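Local coordinates for protein phosphotransferase ChpT (Brucella abortus, PDB 4QPK) that acts as a homodimeric histidine phosphotransferase in the phosphorelay that controls growth, division and intracellular survival of this pathogen inside mammalian host cells, at residues 91-94 against 95-99; 112-115 against 116-119; 124-128 against 129-133; 143-146 against 147-150. One frame throughout, in Å; residues are numbered along the deposited sequence.

The four contacts follow one another along the chain. Contact 1 lies on helix 78-102, within the helical hairpin that forms the dimer; the other three lie in the C-terminal portion, which resembles the ATP-binding domain of histidine kinases. Contacts 2 and 3 occupy the two ends of helix 115-126, their centres about 18 Å apart. Contact 4 opens helix 144-160, and its centre is about 9 Å from that of contact 2, which it meets through Ile113, Ala118 and Val147. Contacts 1 and 3, with centres about 12 Å apart, touch through a salt bridge that ties the two portions together. Contacts 1 and 4 both also reach the second subunit.

Contact 1: 91-94 against 95-99; sequences NASA and RLQFA
Asn91 and Arg95 meet one helical turn apart, the amide oxygen OD1 of Asn91 taking the NE hydrogen of Arg95 at 2.8 Å. With CG of Asn91 lying anti to the backbone nitrogen (chi1 -175°), the amide swings along the helix surface toward the following turn. Arg95 comes to it with a chain extended from CG to NE, and Arg95 CD rests 3.4 Å from Asn91 OD1. The donor sits in the carbonyl plane on a lone pair of OD1, and OD1 in turn lies at the edge of the guanidinium, close to its plane. Amide and guanidinium are nevertheless turned 34° against each other, and the N-H to oxygen angle of 144° shows a bent bond. In the backbone, Arg95 N also donates to Asn91 O, so one pair is joined through both backbone and side chain.

A second i to i+4 pair is bridged by water: Ser93 OG is 2.7 Å from water 1, which accepts from Gln97 NE2 at 2.6 Å. The bend of Gln97 at chi2 brings its amide back beside the serine. Small Ala94 suits the turn facing helix 115-126, where Phe98 stacks on Tyr125, while Leu96 packs on Ile59 of the second subunit.

Arg95 NH2 also forms a salt bridge with Glu129. With a neutral amide at NE and a carboxylate at NH2 among its partners, the guanidinium should be limited in its rotation, and the bridge links the helix of the dimerization and phosphotransfer hairpin to the C-terminal domain.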
# COMPACT_ATOMS: atom_id res chain seq x y z
N ASN B 91 -6.15 -9.28 12.05
CA ASN B 91 -6.76 -9.08 10.73
C ASN B 91 -5.96 -8.08 9.89
O ASN B 91 -5.58 -8.38 8.77
CB ASN B 91 -8.20 -8.60 10.95
CG ASN B 91 -8.99 -8.48 9.67
OD1 ASN B 91 -8.51 -7.98 8.65
ND2 ASN B 91 -10.25 -8.90 9.72
N ALA B 92 -5.67 -6.92 10.45
CA ALA B 92 -4.91 -5.89 9.75
C ALA B 92 -3.53 -6.42 9.33
O ALA B 92 -3.09 -6.23 8.19
CB ALA B 92 -4.76 -4.65 10.63
N SER B 93 -2.88 -7.12 10.26
CA SER B 93 -1.55 -7.68 10.00
C SER B 93 -1.60 -8.68 8.85
O SER B 93 -0.76 -8.64 7.95
CB SER B 93 -0.99 -8.37 11.26
OG SER B 93 0.36 -8.80 11.06
N ALA B 94 -2.61 -9.55 8.88
CA ALA B 94 -2.74 -10.58 7.84
C ALA B 94 -2.93 -9.93 6.48
O ALA B 94 -2.37 -10.38 5.49
CB ALA B 94 -3.89 -11.54 8.15
N ARG B 95 -3.72 -8.86 6.42
CA ARG B 95 -3.97 -8.22 5.15
C ARG B 95 -2.71 -7.51 4.63
O ARG B 95 -2.41 -7.57 3.44
CB ARG B 95 -5.15 -7.24 5.27
CG ARG B 95 -6.45 -7.99 5.44
CD ARG B 95 -7.67 -7.11 5.52
NE ARG B 95 -8.81 -7.95 5.87
CZ ARG B 95 -9.46 -8.71 4.99
NH1 ARG B 95 -9.10 -8.70 3.72
NH2 ARG B 95 -10.47 -9.47 5.38
N LEU B 96 -1.96 -6.87 5.53
CA LEU B 96 -0.72 -6.19 5.15
C LEU B 96 0.35 -7.18 4.68
O LEU B 96 1.06 -6.94 3.70
CB LEU B 96 -0.23 -5.31 6.31
CG LEU B 96 -1.12 -4.07 6.51
CD1 LEU B 96 -0.97 -3.49 7.93
CD2 LEU B 96 -0.87 -2.98 5.47
N GLN B 97 0.50 -8.29 5.40
CA GLN B 97 1.50 -9.29 5.01
C GLN B 97 1.14 -9.93 3.66
O GLN B 97 2.02 -10.20 2.84
CB GLN B 97 1.65 -10.38 6.08
CG GLN B 97 2.24 -9.91 7.42
CD GLN B 97 3.66 -9.36 7.29
OE1 GLN B 97 4.38 -9.70 6.36
NE2 GLN B 97 4.07 -8.55 8.25
N PHE B 98 -0.15 -10.16 3.43
CA PHE B 98 -0.58 -10.72 2.16
C PHE B 98 -0.31 -9.71 1.04
O PHE B 98 0.26 -10.05 0.01
CB PHE B 98 -2.06 -11.11 2.22
CG PHE B 98 -2.56 -11.79 0.99
CD1 PHE B 98 -3.03 -11.03 -0.08
CD2 PHE B 98 -2.58 -13.18 0.89
CE1 PHE B 98 -3.50 -11.65 -1.24
CE2 PHE B 98 -3.07 -13.80 -0.26
CZ PHE B 98 -3.52 -13.03 -1.33
N ALA B 99 -0.67 -8.46 1.28
CA ALA B 99 -0.47 -7.41 0.28
C ALA B 99 1.01 -7.21 -0.06
O ALA B 99 1.35 -6.96 -1.22
CB ALA B 99 -1.08 -6.10 0.76
O HOH W 1 2.25 -7.40 9.69

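Contact 2: 112-115 against 116-119; sequences QIDT and GDAQ. With PO4 (phosphate ion), chain G.
The carboxylate of Asp114 is the flat group that meets the next segment: OD1 receives Gly116 N at 2.7 Å, on its anti side and 25° out of the carboxylate plane, while OD2, at the other end of the group, makes a salt bridge with Arg139. Asp114 is the N-cap of helix 115-126. Its CG lies anti to the backbone nitrogen (chi1 -172°), which sets the carboxylate beside the carbonyl carbon, near Gly116 N, and glycine suits the receiving position because Asp114 OD1 crowds the place where a beta carbon would lie. The carbonyl of Asp114 accepts two weak bonds, from Asp117 N and Ala118 N, before Gln119 N to Thr115 O sets the regular pattern. Thr115 OG1 turns instead to Val140 N.

Asp117 reaches back toward the strand through water 2, which donates to its OD2 at 2.8 Å and accepts from Asp114 N. At the strand's start, Gln112 grips a phosphate, probably from the crystallisation liquor, with its backbone N and with NE2.

Two acidic side chains stand at the helix start, their OD2 atoms 4.8 Å apart. The helix N-terminus and Arg139 would favour the charged form of Asp114 and probably ease its repulsion with Asp117.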
# COMPACT_ATOMS: atom_id res chain seq x y z
N GLN B 112 13.01 -14.00 -7.57
CA GLN B 112 12.19 -15.17 -7.16
C GLN B 112 11.37 -14.96 -5.87
O GLN B 112 11.73 -14.13 -5.03
CB GLN B 112 13.06 -16.41 -6.97
CG GLN B 112 13.79 -16.86 -8.23
CD GLN B 112 14.61 -18.13 -8.01
OE1 GLN B 112 14.20 -19.21 -8.42
NE2 GLN B 112 15.75 -17.99 -7.36
N ILE B 113 10.31 -15.75 -5.72
CA ILE B 113 9.56 -15.85 -4.45
C ILE B 113 9.42 -17.33 -4.05
O ILE B 113 9.20 -18.20 -4.89
CB ILE B 113 8.16 -15.19 -4.55
CG1 ILE B 113 8.31 -13.66 -4.72
CG2 ILE B 113 7.35 -15.46 -3.29
CD1 ILE B 113 6.99 -12.94 -5.07
N ASP B 114 9.60 -17.59 -2.76
CA ASP B 114 9.43 -18.90 -2.16
C ASP B 114 7.93 -19.15 -1.97
O ASP B 114 7.26 -18.38 -1.29
CB ASP B 114 10.18 -18.93 -0.82
CG ASP B 114 10.23 -20.31 -0.17
OD1 ASP B 114 9.28 -21.09 -0.29
OD2 ASP B 114 11.28 -20.62 0.44
N THR B 115 7.38 -20.22 -2.56
CA THR B 115 5.93 -20.46 -2.40
C THR B 115 5.58 -20.83 -0.95
O THR B 115 4.40 -20.79 -0.58
CB THR B 115 5.38 -21.58 -3.35
OG1 THR B 115 6.04 -22.82 -3.09
CG2 THR B 115 5.57 -21.18 -4.82
N GLY B 116 6.57 -21.19 -0.14
CA GLY B 116 6.33 -21.40 1.28
C GLY B 116 5.88 -20.10 1.94
O GLY B 116 5.00 -20.09 2.81
N ASP B 117 6.50 -18.99 1.55
CA ASP B 117 6.08 -17.69 2.08
C ASP B 117 4.68 -17.33 1.57
O ASP B 117 3.86 -16.76 2.30
CB ASP B 117 7.07 -16.60 1.67
CG ASP B 117 8.41 -16.74 2.37
OD1 ASP B 117 8.43 -17.19 3.54
OD2 ASP B 117 9.44 -16.39 1.75
N ALA B 118 4.43 -17.64 0.30
CA ALA B 118 3.11 -17.39 -0.27
C ALA B 118 2.05 -18.20 0.48
O ALA B 118 0.99 -17.68 0.82
CB ALA B 118 3.10 -17.74 -1.78
N GLN B 119 2.34 -19.48 0.73
CA GLN B 119 1.39 -20.31 1.46
C GLN B 119 1.14 -19.74 2.85
O GLN B 119 -0.01 -19.69 3.32
CB GLN B 119 1.89 -21.77 1.55
CG GLN B 119 0.93 -22.66 2.32
CD GLN B 119 1.35 -24.11 2.36
OE1 GLN B 119 2.42 -24.47 1.87
NE2 GLN B 119 0.52 -24.96 2.96
P PO4 G . 16.77 -14.23 -5.97
O1 PO4 G . 17.15 -15.56 -6.60
O2 PO4 G . 17.66 -13.92 -4.79
O3 PO4 G . 16.99 -13.16 -7.02
O4 PO4 G . 15.34 -14.24 -5.53
O HOH W 2 9.99 -15.48 -0.79

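Contact 3: 124-128 against 129-133; sequences EYFRN and EKPEF. With NA (sodium ion), chain E.
Phe126 O is gripped from two directions: Glu129 N donates to it at 3.1 Å, and water 3 lies 2.7 Å from it. The Glu129 donor stands well above the carbonyl plane, although the N-H points fairly straight at the oxygen (161°); this bond closes a type I turn from Phe126 to Glu129 that leads the chain off helix 115-126. Water 3 also lies within hydrogen-bonding range of Pro131 O, bridging the turn to the start of strand 132-136.

Next to the turn, Phe126, Pro131 and Phe133 pack together. The rings of Phe126 and Phe133 make an offset stack, with planes only 5° apart and centroids 4.5 Å apart. CD1 of each lies over a face of the other, toward its rim. Pro131 CG meets the same Phe126 ring at its edge, 3.7 Å from CE2; proline offers an apolar ring for this contact, and its restricted phi suits the extended chain leading into strand 132-136. Glu129, bent at chi2 (-69°), lays CG against CE2 of Tyr125 at 3.6 Å; its OE1 is bound by Asn158 of helix 144-160.

A sodium ion sits beside the helix end, with long contacts of 3.0 Å from Glu124 O and Glu124 OE2. Asn128 also belongs to the site; its modelled ND2 lies 2.2 Å from the sodium ion, a doubtful orientation because an amide NH2 is a poor ligand for a cation.

Carbonyl and carboxylate oxygens here suit a cation, which would partly offset the negative end of the helix dipole, while the stacked phenylalanines close the helix onto the sheet.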
# COMPACT_ATOMS: atom_id res chain seq x y z
N GLU B 124 -2.87 -17.36 6.51
CA GLU B 124 -3.24 -16.42 7.56
C GLU B 124 -4.31 -15.43 7.06
O GLU B 124 -5.23 -15.05 7.80
CB GLU B 124 -1.98 -15.67 8.03
CG GLU B 124 -2.17 -14.64 9.14
CD GLU B 124 -2.72 -15.22 10.43
OE1 GLU B 124 -2.66 -16.46 10.63
OE2 GLU B 124 -3.17 -14.41 11.28
N TYR B 125 -4.20 -15.02 5.80
CA TYR B 125 -5.18 -14.13 5.19
C TYR B 125 -6.56 -14.77 5.23
O TYR B 125 -7.54 -14.13 5.63
CB TYR B 125 -4.78 -13.79 3.75
CG TYR B 125 -5.73 -12.86 3.02
CD1 TYR B 125 -5.60 -11.49 3.13
CD2 TYR B 125 -6.73 -13.37 2.20
CE1 TYR B 125 -6.45 -10.64 2.45
CE2 TYR B 125 -7.60 -12.52 1.52
CZ TYR B 125 -7.45 -11.16 1.64
OH TYR B 125 -8.30 -10.30 0.96
N PHE B 126 -6.65 -16.04 4.83
CA PHE B 126 -7.98 -16.66 4.72
C PHE B 126 -8.58 -17.06 6.05
O PHE B 126 -9.75 -17.41 6.12
CB PHE B 126 -7.94 -17.85 3.76
CG PHE B 126 -8.12 -17.45 2.34
CD1 PHE B 126 -7.04 -17.06 1.57
CD2 PHE B 126 -9.40 -17.40 1.78
CE1 PHE B 126 -7.21 -16.65 0.25
CE2 PHE B 126 -9.59 -16.99 0.47
CZ PHE B 126 -8.49 -16.61 -0.30
N ARG B 127 -7.78 -16.98 7.11
CA ARG B 127 -8.35 -17.04 8.46
C ARG B 127 -9.38 -15.92 8.65
O ARG B 127 -10.33 -16.07 9.43
CB ARG B 127 -7.25 -16.91 9.50
CG ARG B 127 -6.43 -18.16 9.70
CD ARG B 127 -5.66 -18.08 11.00
NE ARG B 127 -6.53 -17.79 12.13
CZ ARG B 127 -6.98 -18.72 12.99
NH1 ARG B 127 -6.63 -19.99 12.83
NH2 ARG B 127 -7.77 -18.37 13.99
N ASN B 128 -9.20 -14.80 7.95
CA ASN B 128 -10.15 -13.68 7.99
C ASN B 128 -11.05 -13.59 6.77
O ASN B 128 -11.52 -12.50 6.42
CB ASN B 128 -9.42 -12.36 8.17
CG ASN B 128 -8.51 -12.35 9.38
OD1 ASN B 128 -8.97 -12.27 10.52
ND2 ASN B 128 -7.22 -12.42 9.14
N GLU B 129 -11.22 -14.69 6.06
CA GLU B 129 -12.16 -14.72 4.95
C GLU B 129 -13.14 -15.88 5.14
O GLU B 129 -12.91 -16.77 5.96
CB GLU B 129 -11.44 -14.85 3.60
CG GLU B 129 -10.58 -13.65 3.25
CD GLU B 129 -11.39 -12.39 2.95
OE1 GLU B 129 -12.45 -12.50 2.31
OE2 GLU B 129 -10.94 -11.29 3.34
N LYS B 130 -14.23 -15.85 4.38
CA LYS B 130 -15.29 -16.85 4.51
C LYS B 130 -14.88 -18.27 4.12
O LYS B 130 -15.18 -19.21 4.85
CB LYS B 130 -16.50 -16.45 3.66
CG LYS B 130 -17.27 -15.23 4.15
CD LYS B 130 -18.33 -14.85 3.12
CE LYS B 130 -19.35 -13.89 3.69
NZ LYS B 130 -20.35 -13.51 2.65
N PRO B 131 -14.22 -18.45 2.96
CA PRO B 131 -14.08 -19.86 2.56
C PRO B 131 -13.14 -20.69 3.41
O PRO B 131 -12.19 -20.18 4.01
CB PRO B 131 -13.54 -19.76 1.12
CG PRO B 131 -12.89 -18.44 1.05
CD PRO B 131 -13.67 -17.53 1.94
N GLU B 132 -13.40 -22.00 3.46
CA GLU B 132 -12.45 -22.94 4.01
C GLU B 132 -11.31 -23.03 3.02
O GLU B 132 -11.54 -23.25 1.83
CB GLU B 132 -13.09 -24.32 4.23
N PHE B 133 -10.08 -22.87 3.50
CA PHE B 133 -8.93 -22.70 2.62
C PHE B 133 -7.96 -23.87 2.73
O PHE B 133 -7.57 -24.25 3.83
CB PHE B 133 -8.21 -21.38 2.97
CG PHE B 133 -7.02 -21.08 2.10
CD1 PHE B 133 -7.19 -20.64 0.80
CD2 PHE B 133 -5.73 -21.22 2.59
CE1 PHE B 133 -6.10 -20.37 -0.01
CE2 PHE B 133 -4.63 -20.93 1.80
CZ PHE B 133 -4.81 -20.51 0.50
NA NA E . -5.89 -13.67 10.35
O HOH W 3 -11.66 -19.23 6.44

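Contact 4: 143-146 against 147-150; sequences PKNK and VKLL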
# COMPACT_ATOMS: atom_id res chain seq x y z
N PRO B 143 9.68 -17.61 -10.36
CA PRO B 143 9.82 -16.18 -10.67
C PRO B 143 8.76 -15.37 -9.95
O PRO B 143 7.61 -15.81 -9.85
CB PRO B 143 9.65 -16.13 -12.19
CG PRO B 143 10.13 -17.49 -12.65
CD PRO B 143 9.65 -18.44 -11.58
N LYS B 144 9.15 -14.20 -9.46
CA LYS B 144 8.29 -13.42 -8.57
C LYS B 144 6.92 -13.16 -9.15
O LYS B 144 5.92 -13.28 -8.45
CB LYS B 144 8.96 -12.10 -8.18
CG LYS B 144 9.32 -11.18 -9.34
CD LYS B 144 10.06 -9.92 -8.87
CE LYS B 144 10.37 -9.01 -10.06
NZ LYS B 144 11.22 -7.85 -9.70
N ASN B 145 6.84 -12.81 -10.44
CA ASN B 145 5.53 -12.48 -10.99
C ASN B 145 4.61 -13.69 -11.14
O ASN B 145 3.38 -13.53 -11.15
CB ASN B 145 5.71 -11.73 -12.31
CG ASN B 145 6.16 -10.30 -12.09
OD1 ASN B 145 5.83 -9.70 -11.06
ND2 ASN B 145 6.98 -9.78 -13.00
N LYS B 146 5.18 -14.89 -11.24
CA LYS B 146 4.33 -16.09 -11.25
C LYS B 146 3.72 -16.32 -9.86
O LYS B 146 2.55 -16.69 -9.74
CB LYS B 146 5.14 -17.31 -11.70
CG LYS B 146 5.68 -17.15 -13.13
CD LYS B 146 6.22 -18.47 -13.72
CE LYS B 146 6.89 -18.20 -15.07
NZ LYS B 146 7.52 -19.42 -15.65
N VAL B 147 4.50 -16.09 -8.81
CA VAL B 147 3.94 -16.25 -7.46
C VAL B 147 2.96 -15.12 -7.14
O VAL B 147 1.94 -15.35 -6.47
CB VAL B 147 5.03 -16.31 -6.39
CG1 VAL B 147 4.38 -16.57 -5.03
CG2 VAL B 147 6.03 -17.45 -6.71
N LYS B 148 3.24 -13.91 -7.60
CA LYS B 148 2.26 -12.83 -7.42
C LYS B 148 0.95 -13.13 -8.18
O LYS B 148 -0.14 -12.89 -7.66
CB LYS B 148 2.86 -11.48 -7.84
CG LYS B 148 4.05 -11.05 -6.97
CD LYS B 148 4.61 -9.68 -7.36
CE LYS B 148 3.65 -8.55 -6.88
NZ LYS B 148 4.22 -7.21 -7.17
N LEU B 149 1.06 -13.69 -9.39
CA LEU B 149 -0.12 -14.11 -10.13
C LEU B 149 -0.94 -15.11 -9.29
O LEU B 149 -2.15 -14.97 -9.14
CB LEU B 149 0.27 -14.72 -11.48
CG LEU B 149 -0.87 -15.47 -12.20
CD1 LEU B 149 -1.98 -14.51 -12.58
CD2 LEU B 149 -0.30 -16.18 -13.44
N LEU B 150 -0.25 -16.11 -8.74
CA LEU B 150 -0.89 -17.12 -7.90
C LEU B 150 -1.71 -16.48 -6.77
O LEU B 150 -2.89 -16.78 -6.60
CB LEU B 150 0.17 -18.09 -7.34
CG LEU B 150 -0.24 -19.09 -6.25
CD1 LEU B 150 -1.34 -20.02 -6.72
CD2 LEU B 150 0.98 -19.88 -5.80
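Lys148 folds back along the preceding turn of helix 144-160, beside Lys144 O and the Asn145 side chain. Its CB is 3.6 Å from Lys144 O, and CG passes still nearer, 3.3 Å from that oxygen, which also accepts the backbone hydrogen of Lys148 N. This placement follows from CG lying beside the backbone nitrogen and anti to the carbonyl carbon (chi1 -64°). CD then runs alongside the amide of Asn145, 3.9 Å from OD1; the two side chains point the same way. At chi3 (74°) the chain bends, carrying CE and NZ off the helix. There NZ is hydrogen-bonded to Gly104 O, Phe103 O and Tyr217 OH, while the side chain also packs on Ala48 of the second subunit. Lysine suits the site by joining an apolar shaft to an amine that can serve several acceptors.

Pro143 is the N-cap of the helix, and Pro143 O accepts from Val147 N at 3.3 Å. Proline needs no amide partner there and its ring restricts phi. Val147 CG2 lies beside that same carbonyl oxygen, its branched side chain buried toward strand 112-114. Leu149 and Leu150 turn to other sides, toward helix 213-225 and strand 178-185.

Three oxygen partners round a buried ammonium are consistent with a protonated Lys148, its burial paid for by polar contacts that tie this helix to residues 103-104 and to helix 213-225.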